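Local coordinates for protein 2-c-methyl-d-erythritol 4-phosphate cytidylyltransferase (Streptococcus pneumoniae, PDB 2VSH) that transfers the cytidylyl group of CTP to D-ribitol 5-phosphate, making the CDP-ribitol used for teichoic acid precursors, at residues Arg31-Leu34 with Ile35-Glu39; Gly53-Gly56 with Asp57-Ser60; Gly83-Arg86 with Asn87-Ile90; Val110-Asp113 with Ser114-Phe118; Gln172-Cys176 with Lys177-Asp181. One frame throughout, in Å; residues are numbered along the deposited sequence.

Contact 1. Residues Arg31-Leu34 with Ile35-Glu39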
loop_
_atom_site.group_PDB
_atom_site.type_symbol
_atom_site.label_atom_id
_atom_site.label_comp_id
_atom_site.label_asym_id
_atom_site.label_seq_id
_atom_site.Cartn_x
_atom_site.Cartn_y
_atom_site.Cartn_z
ATOM N N ARG A 31 -20.909 0.237 17.237
ATOM C CA ARG A 31 -19.926 0.430 18.306
ATOM C C ARG A 31 -18.679 1.109 17.754
ATOM O O ARG A 31 -18.334 0.878 16.591
ATOM C CB ARG A 31 -19.546 -0.927 18.907
ATOM C CG ARG A 31 -20.547 -1.390 19.950
ATOM C CD ARG A 31 -20.751 -2.898 20.005
ATOM N NE ARG A 31 -19.599 -3.669 19.553
ATOM C CZ ARG A 31 -19.643 -4.522 18.535
ATOM N NH1 ARG A 31 -20.777 -4.707 17.864
ATOM N NH2 ARG A 31 -18.561 -5.195 18.185
ATOM N N PRO A 32 -18.004 1.943 18.579
ATOM C CA PRO A 32 -16.787 2.631 18.137
ATOM C C PRO A 32 -15.719 1.648 17.705
ATOM O O PRO A 32 -15.584 0.563 18.297
ATOM C CB PRO A 32 -16.299 3.379 19.392
ATOM C CG PRO A 32 -17.491 3.490 20.277
ATOM C CD PRO A 32 -18.345 2.273 19.975
ATOM N N ILE A 33 -14.948 2.031 16.693
ATOM C CA ILE A 33 -13.855 1.187 16.211
ATOM C C ILE A 33 -12.977 0.687 17.355
ATOM O O ILE A 33 -12.630 -0.512 17.408
ATOM C CB ILE A 33 -13.018 1.908 15.100
ATOM C CG1 ILE A 33 -13.876 2.066 13.833
ATOM C CG2 ILE A 33 -11.740 1.100 14.775
ATOM C CD1 ILE A 33 -13.376 3.112 12.812
ATOM N N LEU A 34 -12.626 1.585 18.280
ATOM C CA LEU A 34 -11.787 1.220 19.421
ATOM C C LEU A 34 -12.365 0.047 20.210
ATOM O O LEU A 34 -11.629 -0.833 20.670
ATOM C CB LEU A 34 -11.589 2.420 20.366
ATOM C CG LEU A 34 -10.822 2.142 21.665
ATOM C CD1 LEU A 34 -9.367 1.663 21.419
ATOM C CD2 LEU A 34 -10.854 3.355 22.596
ATOM N N ILE A 35 -13.684 0.057 20.367
ATOM C CA ILE A 35 -14.391 -0.990 21.117
ATOM C C ILE A 35 -14.305 -2.353 20.416
ATOM O O ILE A 35 -14.039 -3.368 21.073
ATOM C CB ILE A 35 -15.845 -0.583 21.408
ATOM C CG1 ILE A 35 -15.886 0.591 22.407
ATOM C CG2 ILE A 35 -16.675 -1.790 21.896
ATOM C CD1 ILE A 35 -15.184 0.320 23.783
ATOM N N HIS A 36 -14.527 -2.357 19.098
ATOM C CA HIS A 36 -14.378 -3.559 18.276
ATOM C C HIS A 36 -13.010 -4.184 18.509
ATOM O O HIS A 36 -12.882 -5.410 18.650
ATOM C CB HIS A 36 -14.473 -3.221 16.788
ATOM C CG HIS A 36 -15.853 -2.926 16.309
ATOM N ND1 HIS A 36 -16.746 -3.916 15.966
ATOM C CD2 HIS A 36 -16.487 -1.751 16.089
ATOM C CE1 HIS A 36 -17.881 -3.365 15.577
ATOM N NE2 HIS A 36 -17.749 -2.053 15.638
ATOM N N THR A 37 -11.987 -3.330 18.527
ATOM C CA THR A 37 -10.597 -3.769 18.639
ATOM C C THR A 37 -10.315 -4.353 20.034
ATOM O O THR A 37 -9.716 -5.430 20.162
ATOM C CB THR A 37 -9.619 -2.587 18.347
ATOM O OG1 THR A 37 -9.861 -2.076 17.028
ATOM C CG2 THR A 37 -8.167 -3.052 18.438
ATOM N N ILE A 38 -10.739 -3.644 21.074
ATOM C CA ILE A 38 -10.575 -4.133 22.455
ATOM C C ILE A 38 -11.301 -5.481 22.647
ATOM O O ILE A 38 -10.747 -6.406 23.253
ATOM C CB ILE A 38 -11.061 -3.110 23.492
ATOM C CG1 ILE A 38 -10.165 -1.870 23.504
ATOM C CG2 ILE A 38 -11.086 -3.736 24.897
ATOM C CD1 ILE A 38 -10.739 -0.687 24.326
ATOM N N GLU A 39 -12.516 -5.574 22.099
ATOM C CA GLU A 39 -13.323 -6.811 22.088
ATOM C C GLU A 39 -12.566 -8.047 21.623
ATOM O O GLU A 39 -12.712 -9.106 22.207
ATOM C CB GLU A 39 -14.558 -6.660 21.193
ATOM C CG GLU A 39 -15.782 -6.119 21.914
ATOM C CD GLU A 39 -16.933 -5.824 20.965
ATOM O OE1 GLU A 39 -16.854 -6.224 19.778
ATOM O OE2 GLU A 39 -17.920 -5.189 21.403
#

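Contact 2. Residues Gly53-Gly56 with Asp57-Ser60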
loop_
_atom_site.group_PDB
_atom_site.type_symbol
_atom_site.label_atom_id
_atom_site.label_comp_id
_atom_site.label_asym_id
_atom_site.label_seq_id
_atom_site.Cartn_x
_atom_site.Cartn_y
_atom_site.Cartn_z
ATOM N N GLY A 53 -3.573 3.047 25.257
ATOM C CA GLY A 53 -2.930 4.358 25.268
ATOM C C GLY A 53 -3.745 5.339 24.452
ATOM O O GLY A 53 -3.878 5.187 23.253
ATOM N N VAL A 54 -4.282 6.351 25.113
ATOM C CA VAL A 54 -5.129 7.352 24.459
ATOM C C VAL A 54 -4.534 8.740 24.698
ATOM O O VAL A 54 -3.870 8.975 25.707
ATOM C CB VAL A 54 -6.595 7.258 25.003
ATOM C CG1 VAL A 54 -7.428 8.398 24.543
ATOM C CG2 VAL A 54 -7.255 5.957 24.548
ATOM N N HIS A 55 -4.771 9.659 23.763
ATOM C CA HIS A 55 -4.401 11.050 23.952
ATOM C C HIS A 55 -4.990 11.513 25.281
ATOM O O HIS A 55 -6.151 11.218 25.591
ATOM C CB HIS A 55 -4.919 11.880 22.778
ATOM C CG HIS A 55 -4.593 13.337 22.860
ATOM N ND1 HIS A 55 -5.119 14.167 23.828
ATOM C CD2 HIS A 55 -3.827 14.124 22.068
ATOM C CE1 HIS A 55 -4.682 15.400 23.636
ATOM N NE2 HIS A 55 -3.897 15.403 22.574
ATOM N N GLY A 56 -4.186 12.224 26.070
ATOM C CA GLY A 56 -4.595 12.685 27.401
ATOM C C GLY A 56 -5.957 13.359 27.480
ATOM O O GLY A 56 -6.669 13.205 28.472
ATOM N N ASP A 57 -6.327 14.104 26.439
ATOM C CA ASP A 57 -7.618 14.790 26.415
ATOM C C ASP A 57 -8.811 13.849 26.227
ATOM O O ASP A 57 -9.946 14.239 26.514
ATOM C CB ASP A 57 -7.649 15.877 25.333
ATOM C CG ASP A 57 -6.837 17.107 25.709
ATOM O OD1 ASP A 57 -6.303 17.735 24.780
ATOM O OD2 ASP A 57 -6.726 17.450 26.912
ATOM N N TRP A 58 -8.543 12.629 25.757
ATOM C CA TRP A 58 -9.581 11.644 25.430
ATOM C C TRP A 58 -9.613 10.450 26.393
ATOM O O TRP A 58 -10.362 9.496 26.181
ATOM C CB TRP A 58 -9.427 11.142 23.984
ATOM C CG TRP A 58 -9.652 12.205 22.948
ATOM C CD1 TRP A 58 -8.749 13.139 22.528
ATOM C CD2 TRP A 58 -10.864 12.455 22.212
ATOM N NE1 TRP A 58 -9.320 13.957 21.570
ATOM C CE2 TRP A 58 -10.613 13.552 21.351
ATOM C CE3 TRP A 58 -12.128 11.850 22.184
ATOM C CZ2 TRP A 58 -11.585 14.064 20.469
ATOM C CZ3 TRP A 58 -13.095 12.351 21.304
ATOM C CH2 TRP A 58 -12.819 13.459 20.468
ATOM N N VAL A 59 -8.805 10.500 27.450
ATOM C CA VAL A 59 -8.791 9.421 28.433
ATOM C C VAL A 59 -10.176 9.179 29.066
ATOM O O VAL A 59 -10.667 8.051 29.050
ATOM C CB VAL A 59 -7.659 9.606 29.490
ATOM C CG1 VAL A 59 -7.848 8.669 30.674
ATOM C CG2 VAL A 59 -6.300 9.360 28.844
ATOM N N SER A 60 -10.817 10.217 29.600
ATOM C CA SER A 60 -12.117 10.004 30.251
ATOM C C SER A 60 -13.189 9.579 29.236
ATOM O O SER A 60 -14.096 8.817 29.571
ATOM C CB SER A 60 -12.565 11.209 31.074
ATOM O OG SER A 60 -12.966 12.283 30.257
HETATM O O HOH W 1 -9.430 12.777 29.577
#

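Contact 3. Residues Gly83-Arg86 with Asn87-Ile90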
loop_
_atom_site.group_PDB
_atom_site.type_symbol
_atom_site.label_atom_id
_atom_site.label_comp_id
_atom_site.label_asym_id
_atom_site.label_seq_id
_atom_site.Cartn_x
_atom_site.Cartn_y
_atom_site.Cartn_z
ATOM N N GLY A 83 1.346 8.944 24.140
ATOM C CA GLY A 83 2.373 9.942 23.890
ATOM C C GLY A 83 2.241 10.558 22.517
ATOM O O GLY A 83 1.292 10.262 21.786
ATOM N N ALA A 84 3.217 11.395 22.171
ATOM C CA ALA A 84 3.208 12.160 20.925
ATOM C C ALA A 84 3.438 11.308 19.667
ATOM O O ALA A 84 3.121 11.729 18.560
ATOM C CB ALA A 84 4.217 13.290 21.004
ATOM N N ASP A 85 3.995 10.117 19.836
ATOM C CA ASP A 85 4.198 9.211 18.711
ATOM C C ASP A 85 3.968 7.789 19.201
ATOM O O ASP A 85 3.850 7.577 20.413
ATOM C CB ASP A 85 5.597 9.408 18.083
ATOM C CG ASP A 85 6.742 9.248 19.082
ATOM O OD1 ASP A 85 6.711 8.345 19.931
ATOM O OD2 ASP A 85 7.706 10.026 18.996
ATOM N N ARG A 86 3.881 6.818 18.294
ATOM C CA ARG A 86 3.561 5.467 18.720
ATOM C C ARG A 86 4.523 4.886 19.769
ATOM O O ARG A 86 4.068 4.246 20.708
ATOM C CB ARG A 86 3.349 4.490 17.549
ATOM C CG ARG A 86 4.449 4.451 16.484
ATOM C CD ARG A 86 4.068 3.551 15.272
ATOM N NE ARG A 86 3.487 2.271 15.704
ATOM C CZ ARG A 86 2.246 1.863 15.447
ATOM N NH1 ARG A 86 1.421 2.614 14.711
ATOM N NH2 ARG A 86 1.834 0.682 15.915
ATOM N N ASN A 87 5.836 5.105 19.618
ATOM C CA ASN A 87 6.803 4.503 20.552
ATOM C C ASN A 87 6.719 5.113 21.956
ATOM O O ASN A 87 6.949 4.435 22.947
ATOM C CB ASN A 87 8.235 4.606 20.008
ATOM C CG ASN A 87 8.533 3.568 18.938
ATOM O OD1 ASN A 87 7.974 2.473 18.938
ATOM N ND2 ASN A 87 9.408 3.921 18.009
ATOM N N THR A 88 6.392 6.399 22.031
ATOM C CA THR A 88 6.171 7.048 23.320
ATOM C C THR A 88 4.908 6.460 23.957
ATOM O O THR A 88 4.834 6.317 25.161
ATOM C CB THR A 88 6.070 8.587 23.186
ATOM O OG1 THR A 88 7.198 9.069 22.452
ATOM C CG2 THR A 88 6.098 9.262 24.569
ATOM N N SER A 89 3.923 6.121 23.136
ATOM C CA SER A 89 2.700 5.496 23.641
ATOM C C SER A 89 3.011 4.097 24.153
ATOM O O SER A 89 2.531 3.702 25.220
ATOM C CB SER A 89 1.607 5.455 22.567
ATOM O OG SER A 89 1.145 6.764 22.294
ATOM N N ILE A 90 3.834 3.356 23.419
ATOM C CA ILE A 90 4.261 2.021 23.897
ATOM C C ILE A 90 4.959 2.104 25.265
ATOM O O ILE A 90 4.610 1.365 26.186
ATOM C CB ILE A 90 5.112 1.262 22.856
ATOM C CG1 ILE A 90 4.257 0.965 21.608
ATOM C CG2 ILE A 90 5.626 -0.049 23.452
ATOM C CD1 ILE A 90 5.031 0.532 20.372
HETATM O O HOH W 2 5.729 1.558 17.114
#

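Contact 4. Residues Val110-Asp113 with Ser114-Phe118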
loop_
_atom_site.group_PDB
_atom_site.type_symbol
_atom_site.label_atom_id
_atom_site.label_comp_id
_atom_site.label_asym_id
_atom_site.label_seq_id
_atom_site.Cartn_x
_atom_site.Cartn_y
_atom_site.Cartn_z
ATOM N N VAL A 110 1.602 -7.438 23.693
ATOM C CA VAL A 110 1.117 -7.539 22.316
ATOM C C VAL A 110 0.572 -6.165 21.920
ATOM O O VAL A 110 -0.551 -5.813 22.292
ATOM C CB VAL A 110 0.024 -8.654 22.161
ATOM C CG1 VAL A 110 -0.466 -8.761 20.702
ATOM C CG2 VAL A 110 0.547 -10.022 22.612
ATOM N N THR A 111 1.376 -5.380 21.189
ATOM C CA THR A 111 0.982 -4.041 20.758
ATOM C C THR A 111 0.200 -4.077 19.446
ATOM O O THR A 111 0.504 -4.871 18.556
ATOM C CB THR A 111 2.186 -3.042 20.625
ATOM O OG1 THR A 111 2.995 -3.389 19.491
ATOM C CG2 THR A 111 3.037 -3.016 21.904
ATOM N N HIS A 112 -0.822 -3.219 19.337
ATOM C CA HIS A 112 -1.736 -3.280 18.201
ATOM C C HIS A 112 -2.441 -1.937 18.009
ATOM O O HIS A 112 -2.834 -1.296 18.988
ATOM C CB HIS A 112 -2.769 -4.412 18.415
ATOM C CG HIS A 112 -3.660 -4.652 17.235
ATOM N ND1 HIS A 112 -3.194 -5.170 16.045
ATOM C CD2 HIS A 112 -4.986 -4.428 17.057
ATOM C CE1 HIS A 112 -4.200 -5.273 15.190
ATOM N NE2 HIS A 112 -5.295 -4.814 15.774
ATOM N N ASP A 113 -2.593 -1.522 16.753
ATOM C CA ASP A 113 -3.300 -0.277 16.396
ATOM C C ASP A 113 -4.763 -0.339 16.810
ATOM O O ASP A 113 -5.434 -1.324 16.511
ATOM C CB ASP A 113 -3.283 -0.077 14.877
ATOM C CG ASP A 113 -1.899 0.194 14.322
ATOM O OD1 ASP A 113 -1.048 0.764 15.039
ATOM O OD2 ASP A 113 -1.670 -0.152 13.147
ATOM N N SER A 114 -5.279 0.732 17.416
ATOM C CA SER A 114 -6.715 0.810 17.747
ATOM C C SER A 114 -7.612 0.721 16.524
ATOM O O SER A 114 -8.728 0.217 16.621
ATOM C CB SER A 114 -7.046 2.096 18.495
ATOM O OG SER A 114 -6.772 3.200 17.662
ATOM N N VAL A 115 -7.124 1.230 15.388
ATOM C CA VAL A 115 -7.914 1.277 14.144
ATOM C C VAL A 115 -7.749 0.047 13.251
ATOM O O VAL A 115 -8.048 0.075 12.047
ATOM C CB VAL A 115 -7.638 2.555 13.334
ATOM C CG1 VAL A 115 -8.240 3.773 14.046
ATOM C CG2 VAL A 115 -6.113 2.713 13.053
ATOM N N ARG A 116 -7.290 -1.032 13.855
ATOM C CA ARG A 116 -7.255 -2.333 13.201
ATOM C C ARG A 116 -8.235 -3.294 13.898
ATOM O O ARG A 116 -7.805 -4.204 14.606
ATOM C CB ARG A 116 -5.845 -2.901 13.200
ATOM C CG ARG A 116 -4.921 -2.288 12.139
ATOM C CD ARG A 116 -3.622 -3.069 12.046
ATOM N NE ARG A 116 -2.574 -2.288 11.385
ATOM C CZ ARG A 116 -2.257 -2.365 10.095
ATOM N NH1 ARG A 116 -2.900 -3.187 9.287
ATOM N NH2 ARG A 116 -1.288 -1.605 9.607
ATOM N N PRO A 117 -9.557 -3.083 13.701
ATOM C CA PRO A 117 -10.549 -3.897 14.432
ATOM C C PRO A 117 -10.708 -5.340 13.936
ATOM O O PRO A 117 -11.409 -6.132 14.598
ATOM C CB PRO A 117 -11.855 -3.120 14.241
ATOM C CG PRO A 117 -11.677 -2.374 12.964
ATOM C CD PRO A 117 -10.195 -2.110 12.798
ATOM N N PHE A 118 -10.069 -5.693 12.811
ATOM C CA PHE A 118 -10.288 -7.020 12.215
ATOM C C PHE A 118 -9.210 -8.038 12.570
ATOM O O PHE A 118 -9.101 -9.089 11.928
ATOM C CB PHE A 118 -10.457 -6.922 10.700
ATOM C CG PHE A 118 -11.580 -6.015 10.292
ATOM C CD1 PHE A 118 -12.905 -6.368 10.549
ATOM C CD2 PHE A 118 -11.316 -4.807 9.662
ATOM C CE1 PHE A 118 -13.959 -5.509 10.188
ATOM C CE2 PHE A 118 -12.365 -3.946 9.288
ATOM C CZ PHE A 118 -13.679 -4.309 9.547
HETATM O O HOH W 3 0.224 0.356 11.689
#

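Contact 5. Residues Gln172-Cys176 with Lys177-Asp181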
loop_
_atom_site.group_PDB
_atom_site.type_symbol
_atom_site.label_atom_id
_atom_site.label_comp_id
_atom_site.label_asym_id
_atom_site.label_seq_id
_atom_site.Cartn_x
_atom_site.Cartn_y
_atom_site.Cartn_z
ATOM N N GLN A 172 2.612 -6.088 16.958
ATOM C CA GLN A 172 4.044 -6.164 17.132
ATOM C C GLN A 172 4.251 -6.526 18.598
ATOM O O GLN A 172 3.753 -5.837 19.498
ATOM C CB GLN A 172 4.703 -4.831 16.778
ATOM C CG GLN A 172 4.433 -4.401 15.352
ATOM C CD GLN A 172 5.138 -3.111 14.934
ATOM O OE1 GLN A 172 5.593 -2.996 13.801
ATOM N NE2 GLN A 172 5.213 -2.138 15.837
ATOM N N THR A 173 4.971 -7.619 18.830
ATOM C CA THR A 173 4.989 -8.274 20.136
ATOM C C THR A 173 6.420 -8.471 20.644
ATOM O O THR A 173 7.317 -8.855 19.894
ATOM C CB THR A 173 4.228 -9.631 20.062
ATOM O OG1 THR A 173 2.883 -9.374 19.636
ATOM C CG2 THR A 173 4.208 -10.360 21.414
ATOM N N PHE A 174 6.627 -8.191 21.929
ATOM C CA PHE A 174 7.959 -8.218 22.504
ATOM C C PHE A 174 7.913 -8.126 24.031
ATOM O O PHE A 174 6.901 -7.743 24.604
ATOM C CB PHE A 174 8.826 -7.080 21.897
ATOM C CG PHE A 174 8.098 -5.773 21.729
ATOM C CD1 PHE A 174 7.770 -4.993 22.831
ATOM C CD2 PHE A 174 7.742 -5.318 20.463
ATOM C CE1 PHE A 174 7.080 -3.789 22.667
ATOM C CE2 PHE A 174 7.065 -4.121 20.297
ATOM C CZ PHE A 174 6.730 -3.358 21.403
ATOM N N ARG A 175 9.024 -8.464 24.679
ATOM C CA ARG A 175 9.141 -8.328 26.135
ATOM C C ARG A 175 9.171 -6.852 26.472
ATOM O O ARG A 175 9.856 -6.069 25.807
ATOM C CB ARG A 175 10.389 -9.049 26.645
ATOM C CG ARG A 175 10.245 -10.571 26.634
ATOM C CD ARG A 175 11.570 -11.320 26.533
ATOM N NE ARG A 175 11.269 -12.705 26.170
ATOM C CZ ARG A 175 11.149 -13.172 24.924
ATOM N NH1 ARG A 175 11.342 -12.397 23.866
ATOM N NH2 ARG A 175 10.832 -14.439 24.738
ATOM N N CYS A 176 8.371 -6.464 27.463
ATOM C CA CYS A 176 8.259 -5.067 27.890
ATOM C C CYS A 176 9.619 -4.477 28.250
ATOM O O CYS A 176 9.936 -3.387 27.805
ATOM C CB CYS A 176 7.344 -4.966 29.109
ATOM S SG CYS A 176 5.625 -5.465 28.821
ATOM N N LYS A 177 10.403 -5.205 29.059
ATOM C CA LYS A 177 11.741 -4.764 29.488
ATOM C C LYS A 177 12.656 -4.559 28.289
ATOM O O LYS A 177 13.383 -3.550 28.232
ATOM C CB LYS A 177 12.371 -5.768 30.469
ATOM C CG LYS A 177 13.645 -5.281 31.185
ATOM C CD LYS A 177 14.317 -6.423 31.964
ATOM C CE LYS A 177 15.614 -5.994 32.702
ATOM N NZ LYS A 177 16.723 -5.495 31.824
ATOM N N ASP A 178 12.596 -5.492 27.329
ATOM C CA ASP A 178 13.396 -5.412 26.115
ATOM C C ASP A 178 13.122 -4.132 25.334
ATOM O O ASP A 178 14.067 -3.449 24.923
ATOM C CB ASP A 178 13.170 -6.620 25.211
ATOM C CG ASP A 178 13.924 -7.853 25.678
ATOM O OD1 ASP A 178 14.527 -7.820 26.780
ATOM O OD2 ASP A 178 13.903 -8.850 24.938
ATOM N N PHE A 179 11.848 -3.799 25.129
ATOM C CA PHE A 179 11.518 -2.543 24.461
ATOM C C PHE A 179 12.052 -1.338 25.240
ATOM O O PHE A 179 12.619 -0.426 24.644
ATOM C CB PHE A 179 10.011 -2.392 24.237
ATOM C CG PHE A 179 9.625 -1.066 23.645
ATOM C CD1 PHE A 179 9.378 0.031 24.472
ATOM C CD2 PHE A 179 9.527 -0.907 22.261
ATOM C CE1 PHE A 179 9.021 1.263 23.937
ATOM C CE2 PHE A 179 9.169 0.324 21.714
ATOM C CZ PHE A 179 8.926 1.413 22.550
ATOM N N MET A 180 11.854 -1.324 26.558
ATOM C CA MET A 180 12.345 -0.212 27.377
ATOM C C MET A 180 13.846 -0.008 27.270
ATOM O O MET A 180 14.302 1.110 27.038
ATOM C CB MET A 180 11.928 -0.358 28.845
ATOM C CG MET A 180 10.418 -0.372 29.033
ATOM S SD MET A 180 9.611 1.207 28.661
ATOM C CE MET A 180 9.748 2.022 30.256
ATOM N N ASP A 181 14.613 -1.086 27.440
ATOM C CA ASP A 181 16.059 -1.020 27.319
ATOM C C ASP A 181 16.550 -0.473 25.968
ATOM O O ASP A 181 17.397 0.414 25.931
ATOM C CB ASP A 181 16.673 -2.395 27.618
ATOM C CG ASP A 181 16.516 -2.793 29.081
ATOM O OD1 ASP A 181 16.208 -1.897 29.902
ATOM O OD2 ASP A 181 16.700 -3.985 29.414
HETATM O O HOH W 4 11.520 -9.456 23.665
#

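Contact 1. Residues Arg31-Leu34 with Ile35-Glu39
Arg-31 and Glu-39 meet in a two-pronged salt bridge, the carboxylate facing the side of the guanidinium that carries NE and NH2. Arg-31 NH2 lies 2.6 Å from Glu-39 OE1 and Arg-31 NE 2.9 Å from Glu-39 OE2. Both hydrogen bonds are bent and weak, with the two planes turned 25° against each other. Arg-31 comes round by bending its chain at chi2 and chi3, whereas Glu-39 runs out extended. Over one guanidinium face, toward its rim, sits His-36 CE1; the NE2 of that imidazole is bonded to Leu-28 O. Apolar packing brings Pro-32 and Ile-35 side by side, with Pro-32 CD 3.8 Å from Ile-35 CG1, and one turn of chain separates Leu-34 CG from Ile-38 CD1, which touch at 3.9 Å. In the backbone, Pro-32 O receives His-36 N at 3.2 Å, Ile-33 O receives Thr-37 N and Leu-34 O receives Ile-38 N. Tyr-69 of helix 59-69 packs on Arg-31, Pro-32 and Ile-35, while Leu-34 reaches Ile-7 and Ala-9 of the large sheet. This is a strand-to-helix junction with proline as N-cap, opening a helix that packs on the sheet of the GT-A-type nucleotidyltransferase fold.

Contact 2. Residues Gly53-Gly56 with Asp57-Ser60
Trp-58 turns the edge of its five-membered ring toward the face of the His-55 imidazole, an offset edge-to-face pair with centroids 5.7 Å apart and planes at 87°. His-55 ND1 lies in the indole plane, at that ring's edge. The imidazole's own edge is taken by Asp-57 N, which lies in the ring plane and donates to His-55 ND1 at 2.9 Å. With CG anti to the backbone N (chi1 -180°), the imidazole of His-55 lies alongside the Asp-57 side chain, both pointing the same way, and His-55 CE1 comes within 3.1 Å of Asp-57 OD1. Further out, Phe-25 stacks on the indole and His-61 meets it edge-to-face. Val-54 adds an apolar touch, its CG1 branch 3.4 Å from Trp-58 CB, a snug fit in which the two side chains cross at about a right angle. The backbone closes the bend: Trp-58 N donates to His-55 O at 2.8 Å. One water spans the next step, giving a bond to Gly-56 O at 3.0 Å and accepting one from Ser-60 N at 2.9 Å. With Trp-58 at the N-cap of helix 59-69, this surface turn links strand to helix in the beta-alpha-beta unit formed by strand 50-54, helix 59-69 and strand 77-81.

Contact 3. Residues Gly83-Arg86 with Asn87-Ile90
Asp-85 caps the start of helix 86-100 by reaching forward to Thr-88, a classic side-chain N-cap at the end of a beta-alpha loop. One oxygen does the work: Asp-85 OD1 accepts Thr-88 N at 2.9 Å nearly along its own C-O axis, and Thr-88 OG1 donates to the same Asp-85 OD1 at 2.7 Å from 44° above the carboxylate plane. The two side chains cross at about a right angle. A chi1 of 56° sets Asp-85 CG between its own N and carbonyl carbon, which brings OD1 to Thr-88. A second grip closes the loop behind it: Gly-83 N points almost straight at Ser-89 OG, 2.9 Å away at 177°, while Thr-88 CG2 rests 3.8 Å from Gly-83 CA. Helical bonding then takes over, with Ser-89 N on Asp-85 O at 3.1 Å and Ile-90 N on Arg-86 O at 2.9 Å. In the next shell, Thr-88 OG1 and Tyr-183 OH share a weak hydrogen bond, and Asn-87 packs on Phe-179. Arg-86 sends NH2 to a salt bridge with Asp-113. Gly-83 to Ser-89 all belong to the expected CTP site, where the amino end of a helix and an arginine would suit a phosphate-bearing ligand. A bound water in the guanidinium plane bridges the neighbouring side chains of Arg-86 and Asn-87: it accepts from Arg-86 NE at 2.7 Å and donates to Asn-87 OD1 at 3.0 Å.

Contact 4. Residues Val110-Asp113 with Ser114-Phe118
Asp-113 to Arg-116 form a type I beta turn, closed by Arg-116 N on Asp-113 O at 3.3 Å. The side chains tighten it from two directions. His-112 NE2 donates to Arg-116 O at 2.8 Å, nearly straight at 166°; the acceptor lies in the imidazole plane and offers a lone pair in its own carbonyl plane. The same His-112 NE2 sits 3.3 Å from Arg-116 CB, as the histidine crosses the arginine at about a right angle. Asp-113 instead runs alongside Arg-116: Asp-113 OD2 takes Arg-116 NE at 2.9 Å in a salt bridge, met on the anti side, with the flat groups only 24° apart. The arginine chain, extended from CG to NE, follows the aspartate and brings NE level with OD2. Each charged group also has another partner, since Asp-113 OD1 is engaged by Arg-86 and Arg-116 NH1 bonds to Asn-217 O; that double engagement should fix the rotation of both. Ser-114 O accepts from Thr-37 OG1. What results is a braced turn at the carboxyl end of the central strand 108-113, the end of the sheet where a Rossmann-like nucleotidyltransferase fold places its nucleotide site, and Ser-114 is an expected CTP-binding residue.

Contact 5. Residues Gln172-Cys176 with Lys177-Asp181
Phe-174 and Phe-179 make the apolar half of this junction. Their rings are nearly parallel, 14° apart, but slid so far past one another that they barely overlap, with centroids 5.3 Å apart. The closest touch is Phe-174 CE1 on Phe-179 CB at 3.6 Å. Phe-174 reaches it because chi1 of 41° sets CG between the backbone N and carbonyl carbon, turning the ring toward the helix that follows. Other rings extend the cluster, Phe-201 meeting Phe-174 and Tyr-183 meeting Phe-179, while Ile-90 of helix 86-100 packs against both phenylalanines. The polar half lies with Arg-175 and Asp-178, whose side chains run side by side without forming a salt bridge: Arg-175 NH1 and Asp-178 OD2 stay 4.5 Å apart. A water joins them instead, accepting from Arg-175 N at 2.9 Å and Arg-175 NH1 at 3.0 Å and donating to Asp-178 OD2 at 2.8 Å. The guanidinium is held from outside as well, by a salt bridge from NE to Glu-106 and a bond from NH1 to His-134 O. A true salt bridge forms one turn along the helix, where Lys-177 NZ meets the syn lone pair of Asp-181 OD2 at 2.8 Å. Backbone bonding is plain helix: Phe-179 N on Arg-175 O at 3.1 Å, then Met-180 N on Cys-176 O. With Arg-175 as N-cap, the chain turns through a right angle from strand 172-175 into helix 177-181, a beta-to-alpha connection whose aromatic side joins the hydrophobic core between sheet and helices.

In the fold
All five contacts are local and follow one another in series along the chain; none nests in or crosses another. Contact 1 opens helix 33-42, and contact 2 turns the chain out of strand 50-54 toward helix 59-69. Contact 3 begins helix 86-100 after strand 77-81, contact 4 ends strand 108-113, and contact 5 leaves strand 165-175 for helix 176-184. Contact 4 is the hub: it touches contact 1 through Thr-37 and Ser-114, contact 3 through the Arg-86 and Asp-113 salt bridge, and contact 5 through neighbouring strands, Thr-111 bonding to Gln-172. Contacts 3 and 5 share a core patch at Ile-90. Contacts 3 and 4 hold residues of the expected CTP site.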